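PDB 4ART: structural protein ORF273 from Acidianus two-tailed virus, which is a virion structural protein with a fold of its own, stable to heat and acid, whose precise role in the particle is not established. Local coordinates for residues A[168-173]-A[202-207]; A[214-219]-A[230-235]. All blocks are in the same frame, centred on the assembly; numbering follows the deposited sequence.

Interaction 1 (A[168-173]-A[202-207]); sequences ALRIPQ and QPILAG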
loop_
_atom_site.group_PDB
_atom_site.type_symbol
_atom_site.label_atom_id
_atom_site.label_comp_id
_atom_site.label_asym_id
_atom_site.label_seq_id
_atom_site.Cartn_x
_atom_site.Cartn_y
_atom_site.Cartn_z
ATOM N N ALA A 168 17.389 13.805 2.058
ATOM C CA ALA A 168 16.451 14.084 3.163
ATOM C C ALA A 168 16.145 12.820 3.963
ATOM O O ALA A 168 15.829 12.911 5.143
ATOM C CB ALA A 168 15.160 14.686 2.622
ATOM N N LEU A 169 16.223 11.653 3.313
ATOM C CA LEU A 169 15.985 10.353 3.926
ATOM C C LEU A 169 17.254 9.830 4.582
ATOM O O LEU A 169 17.229 8.758 5.198
ATOM C CB LEU A 169 15.453 9.341 2.874
ATOM C CG LEU A 169 13.979 9.478 2.512
ATOM C CD1 LEU A 169 13.649 8.682 1.241
ATOM C CD2 LEU A 169 13.080 9.070 3.712
ATOM N N ARG A 170 18.372 10.571 4.439
ATOM C CA ARG A 170 19.720 10.288 4.965
ATOM C C ARG A 170 20.309 9.035 4.327
ATOM O O ARG A 170 21.276 8.461 4.849
ATOM C CB ARG A 170 19.776 10.222 6.510
ATOM C CG ARG A 170 19.382 11.517 7.243
ATOM C CD ARG A 170 19.533 11.390 8.752
ATOM N NE ARG A 170 20.929 11.189 9.167
ATOM C CZ ARG A 170 21.450 10.027 9.562
ATOM N NH1 ARG A 170 20.695 8.932 9.613
ATOM N NH2 ARG A 170 22.728 9.951 9.910
ATOM N N ILE A 171 19.757 8.645 3.168
ATOM C CA ILE A 171 20.228 7.485 2.425
ATOM C C ILE A 171 21.743 7.540 2.145
ATOM O O ILE A 171 22.389 6.527 2.408
ATOM C CB ILE A 171 19.334 7.139 1.206
ATOM C CG1 ILE A 171 18.001 6.526 1.671
ATOM C CG2 ILE A 171 20.046 6.193 0.242
ATOM C CD1 ILE A 171 16.881 6.487 0.646
ATOM N N PRO A 172 22.359 8.661 1.668
ATOM C CA PRO A 172 23.810 8.644 1.394
ATOM C C PRO A 172 24.686 8.307 2.592
ATOM O O PRO A 172 25.630 7.523 2.438
ATOM C CB PRO A 172 24.083 10.058 0.869
ATOM C CG PRO A 172 22.778 10.483 0.292
ATOM C CD PRO A 172 21.785 9.958 1.273
ATOM N N GLN A 173 24.364 8.885 3.782
ATOM C CA GLN A 173 25.079 8.652 5.053
ATOM C C GLN A 173 24.958 7.198 5.500
ATOM O O GLN A 173 25.945 6.632 5.960
ATOM C CB GLN A 173 24.542 9.559 6.176
ATOM C CG GLN A 173 24.661 11.034 5.895
ATOM C CD GLN A 173 23.394 11.643 5.354
ATOM O OE1 GLN A 173 22.827 11.196 4.344
ATOM N NE2 GLN A 173 23.011 12.786 5.933
ATOM N N GLN A 202 15.852 4.804 12.064
ATOM C CA GLN A 202 16.218 6.202 12.307
ATOM C C GLN A 202 15.013 7.118 12.564
ATOM O O GLN A 202 14.051 7.056 11.790
ATOM C CB GLN A 202 17.064 6.764 11.144
ATOM C CG GLN A 202 16.254 6.923 9.844
ATOM C CD GLN A 202 16.914 7.654 8.718
ATOM O OE1 GLN A 202 17.876 8.402 8.894
ATOM N NE2 GLN A 202 16.324 7.526 7.540
ATOM N N PRO A 203 15.046 8.019 13.579
ATOM C CA PRO A 203 13.965 9.013 13.655
ATOM C C PRO A 203 14.238 10.031 12.543
ATOM O O PRO A 203 15.279 10.695 12.513
ATOM C CB PRO A 203 14.089 9.610 15.060
ATOM C CG PRO A 203 15.502 9.330 15.502
ATOM C CD PRO A 203 16.115 8.280 14.574
ATOM N N ILE A 204 13.336 10.095 11.595
ATOM C CA ILE A 204 13.506 10.973 10.462
ATOM C C ILE A 204 12.605 12.216 10.511
ATOM O O ILE A 204 13.053 13.270 10.081
ATOM C CB ILE A 204 13.472 10.174 9.109
ATOM C CG1 ILE A 204 14.056 10.969 7.932
ATOM C CG2 ILE A 204 12.057 9.605 8.775
ATOM C CD1 ILE A 204 15.585 11.021 7.882
ATOM N N LEU A 205 11.361 12.119 11.034
ATOM C CA LEU A 205 10.420 13.259 11.032
ATOM C C LEU A 205 9.733 13.407 12.364
ATOM O O LEU A 205 9.021 12.492 12.772
ATOM C CB LEU A 205 9.366 13.080 9.901
ATOM C CG LEU A 205 9.860 13.285 8.457
ATOM C CD1 LEU A 205 8.907 12.670 7.457
ATOM C CD2 LEU A 205 10.157 14.773 8.150
ATOM N N ALA A 206 9.939 14.552 13.045
ATOM C CA ALA A 206 9.408 14.876 14.371
ATOM C C ALA A 206 9.596 13.719 15.406
ATOM O O ALA A 206 8.715 13.443 16.218
ATOM C CB ALA A 206 7.955 15.315 14.267
ATOM N N GLY A 207 10.756 13.056 15.333
ATOM C CA GLY A 207 11.120 11.966 16.228
ATOM C C GLY A 207 10.610 10.593 15.841
ATOM O O GLY A 207 10.858 9.616 16.552
#
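A Schellman motif closes the helix 162-168 at Arg170, which at the same time stands as N-cap of the helix 171-179, and the side chain of Gln202, just beyond the end of helix 188-201, plugs into this junction between the two helices. The positive phi of Arg170 (65°) turns the chain there and leaves the carbonyl of Leu169 facing Gln202. With CG in the crowded position between backbone N and carbonyl carbon, and extended beyond it, Gln202 delivers both ends of its amide. Gln202 NE2 gives a nearly straight hydrogen bond to Leu169 O (2.8 Å, 171°), lying in the amide plane but reaching the oxygen from above its carbonyl plane; NE2 is also bonded to Val198 O, one turn back. Gln202 OE1 accepts from Arg170 NH1 at 3.0 Å, at the edge of the guanidinium and in its plane. The arginine chain, bent at chi3, slides past the glutamine in the opposite direction, with Arg170 CD 3.4 Å from Gln202 OE1, and guanidinium and amide are turned 61° apart. Held at both ends, the amide cannot flip without losing both bonds. Beside this polar grip the side chain of Ile204 slides past that of Arg170 in the opposite direction, CG1 anti to its backbone N, and Ile204 CD1 meets Arg170 CG at 3.9 Å and sits 3.3 Å from Ala168 O.

Interaction 2 (A[214-219]-A[230-235]); sequences LRIPYH and DDALKI. With SO4 (sulfate ion), chain F.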
loop_
_atom_site.group_PDB
_atom_site.type_symbol
_atom_site.label_atom_id
_atom_site.label_comp_id
_atom_site.label_asym_id
_atom_site.label_seq_id
_atom_site.Cartn_x
_atom_site.Cartn_y
_atom_site.Cartn_z
ATOM N N LEU A 214 4.461 7.616 7.846
ATOM C CA LEU A 214 3.518 7.339 6.767
ATOM C C LEU A 214 2.158 7.067 7.428
ATOM O O LEU A 214 1.150 7.602 6.999
ATOM C CB LEU A 214 3.932 6.061 5.987
ATOM C CG LEU A 214 5.092 6.108 4.980
ATOM C CD1 LEU A 214 5.390 4.703 4.468
ATOM C CD2 LEU A 214 4.779 7.030 3.797
ATOM N N ARG A 215 2.133 6.193 8.453
ATOM C CA ARG A 215 0.937 5.722 9.183
ATOM C C ARG A 215 0.127 6.772 9.929
ATOM O O ARG A 215 -1.080 6.832 9.743
ATOM C CB ARG A 215 1.297 4.539 10.081
ATOM C CG ARG A 215 1.601 3.261 9.278
ATOM C CD ARG A 215 1.749 2.047 10.178
ATOM N NE ARG A 215 1.833 0.803 9.397
ATOM C CZ ARG A 215 2.950 0.118 9.181
ATOM N NH1 ARG A 215 4.095 0.518 9.715
ATOM N NH2 ARG A 215 2.918 -1.006 8.479
ATOM N N ILE A 216 0.772 7.606 10.751
ATOM C CA ILE A 216 0.075 8.643 11.525
ATOM C C ILE A 216 -0.791 9.624 10.674
ATOM O O ILE A 216 -1.974 9.775 10.986
ATOM C CB ILE A 216 1.020 9.323 12.538
ATOM C CG1 ILE A 216 1.443 8.305 13.629
ATOM C CG2 ILE A 216 0.379 10.577 13.119
ATOM C CD1 ILE A 216 2.583 8.768 14.472
ATOM N N PRO A 217 -0.279 10.253 9.588
ATOM C CA PRO A 217 -1.151 11.134 8.793
ATOM C C PRO A 217 -2.213 10.315 8.036
ATOM O O PRO A 217 -3.300 10.834 7.784
ATOM C CB PRO A 217 -0.164 11.889 7.871
ATOM C CG PRO A 217 1.178 11.684 8.476
ATOM C CD PRO A 217 1.107 10.301 9.077
ATOM N N TYR A 218 -1.941 9.013 7.738
ATOM C CA TYR A 218 -2.926 8.157 7.096
ATOM C C TYR A 218 -4.082 7.927 8.080
ATOM O O TYR A 218 -5.251 7.932 7.675
ATOM C CB TYR A 218 -2.262 6.819 6.651
ATOM C CG TYR A 218 -3.198 5.892 5.903
ATOM C CD1 TYR A 218 -4.035 5.022 6.582
ATOM C CD2 TYR A 218 -3.262 5.905 4.511
ATOM C CE1 TYR A 218 -4.924 4.190 5.899
ATOM C CE2 TYR A 218 -4.130 5.058 3.813
ATOM C CZ TYR A 218 -4.963 4.208 4.512
ATOM O OH TYR A 218 -5.838 3.392 3.828
ATOM N N HIS A 219 -3.742 7.708 9.370
ATOM C CA HIS A 219 -4.719 7.492 10.433
ATOM C C HIS A 219 -5.588 8.736 10.621
ATOM O O HIS A 219 -6.800 8.620 10.778
ATOM C CB HIS A 219 -4.012 7.085 11.734
ATOM C CG HIS A 219 -3.388 5.721 11.697
ATOM N ND1 HIS A 219 -3.904 4.694 10.894
ATOM C CD2 HIS A 219 -2.330 5.239 12.384
ATOM C CE1 HIS A 219 -3.140 3.637 11.117
ATOM N NE2 HIS A 219 -2.187 3.902 12.008
ATOM N N ASP A 230 -2.785 16.123 16.259
ATOM C CA ASP A 230 -1.583 16.727 16.825
ATOM C C ASP A 230 -0.310 16.121 16.256
ATOM O O ASP A 230 0.545 16.867 15.810
ATOM C CB ASP A 230 -1.578 16.662 18.345
ATOM C CG ASP A 230 -2.501 17.665 19.015
ATOM O OD1 ASP A 230 -3.141 18.474 18.292
ATOM O OD2 ASP A 230 -2.559 17.669 20.259
ATOM N N ASP A 231 -0.205 14.783 16.230
ATOM C CA ASP A 231 0.969 14.096 15.691
ATOM C C ASP A 231 1.125 14.273 14.182
ATOM O O ASP A 231 2.237 14.486 13.743
ATOM C CB ASP A 231 0.992 12.626 16.093
ATOM C CG ASP A 231 0.980 12.380 17.584
ATOM O OD1 ASP A 231 1.420 13.272 18.334
ATOM O OD2 ASP A 231 0.593 11.262 17.993
ATOM N N ALA A 232 0.023 14.216 13.406
ATOM C CA ALA A 232 0.047 14.389 11.948
ATOM C C ALA A 232 0.550 15.774 11.566
ATOM O O ALA A 232 1.327 15.901 10.622
ATOM C CB ALA A 232 -1.343 14.180 11.378
ATOM N N LEU A 233 0.090 16.813 12.289
ATOM C CA LEU A 233 0.492 18.195 12.037
ATOM C C LEU A 233 1.979 18.376 12.372
ATOM O O LEU A 233 2.678 19.053 11.622
ATOM C CB LEU A 233 -0.392 19.142 12.845
ATOM C CG LEU A 233 -1.777 19.528 12.298
ATOM C CD1 LEU A 233 -2.535 18.440 11.582
ATOM C CD2 LEU A 233 -2.605 20.196 13.364
ATOM N N LYS A 234 2.471 17.741 13.469
ATOM C CA LYS A 234 3.892 17.761 13.847
ATOM C C LYS A 234 4.746 17.167 12.723
ATOM O O LYS A 234 5.737 17.770 12.311
ATOM C CB LYS A 234 4.135 17.005 15.176
ATOM C CG LYS A 234 4.405 17.943 16.342
ATOM C CD LYS A 234 4.484 17.228 17.688
ATOM C CE LYS A 234 4.574 18.242 18.816
ATOM N NZ LYS A 234 5.159 17.672 20.065
ATOM N N ILE A 235 4.319 16.014 12.183
ATOM C CA ILE A 235 5.013 15.333 11.090
ATOM C C ILE A 235 4.961 16.196 9.829
ATOM O O ILE A 235 5.986 16.327 9.155
ATOM C CB ILE A 235 4.441 13.918 10.865
ATOM C CG1 ILE A 235 4.699 13.026 12.104
ATOM C CG2 ILE A 235 5.036 13.298 9.582
ATOM C CD1 ILE A 235 3.937 11.695 12.178
HETATM S S SO4 F . -0.837 -0.782 7.493
HETATM O O1 SO4 F . -0.731 0.207 8.576
HETATM O O2 SO4 F . 0.265 -0.614 6.535
HETATM O O3 SO4 F . -0.773 -2.141 8.024
HETATM O O4 SO4 F . -2.120 -0.564 6.809
#
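Ile216 carries much of the packing of helix 210-221 on helix 229-242, two consecutive helices joined by a short loop, whose short segments cross at -127° with axes 8.5 Å apart. Ile216 CB lies 3.8 Å from Ile235 CD1. From there the branches part: CG2, anti to the backbone N, lies against the second helix, with Ile216 CG2 3.7 Å from Asp231 CB and equally near the backbone N of Ala232. CG1 stands anti to the carbonyl carbon, and the tip, Ile216 CD1, ends 4.0 Å from Ile235 CD1, the two side chains crossing at about a right angle. One residue on, Pro217 brings the backbones closest: Pro217 CA is 4.0 Å from Ala232 CB, a small side chain that lets the helices approach, while Pro217 CG reaches Ile235 CG2. The proline nitrogen has no hydrogen to give to the preceding turn, and helix 210-221 is kinked there. Phe104 and Tyr108 of helix 99-108 pack on the same proline, and Tyr208 on both isoleucines.

Arg215 points away from helix 229-242, its chain extended from CG to NE. Arg215 NE donates to sulfate O1 (2.8 Å, 163°), and NH2 makes a weak bond to O2. The ion, probably from the crystallisation liquor, is also held by Ser112 and Ser114 of the second subunit, whose Asp211 forms a salt bridge with Arg215 NH2. The helix pair is thus closed by hydrocarbon contacts, while Arg215, His219 and Asp231 meet Asp211, Glu195 and Asp189 of the second subunit, and the anion could help to balance the arginine's charge.

Interactions 1 and 2 follow one another along the chain, their centres 16 Å apart: the loop 202-207 leaves helix 188-201 and leads into helix 210-221, the first helix of interaction 2. They touch directly where Ala206 CB packs 3.8 Å from Lys234 O. Leu205 extends the join, packing on Ala213 of the first helix and on Ala238 and Tyr239 of the second. Interaction 1 combines two hydrogen bonds with the packing of Ile204, whereas interaction 2 is apolar between its helices. The sulfate and the second subunit lie beside interaction 2, whereas no other chain of the assembly touches the segments of interaction 1.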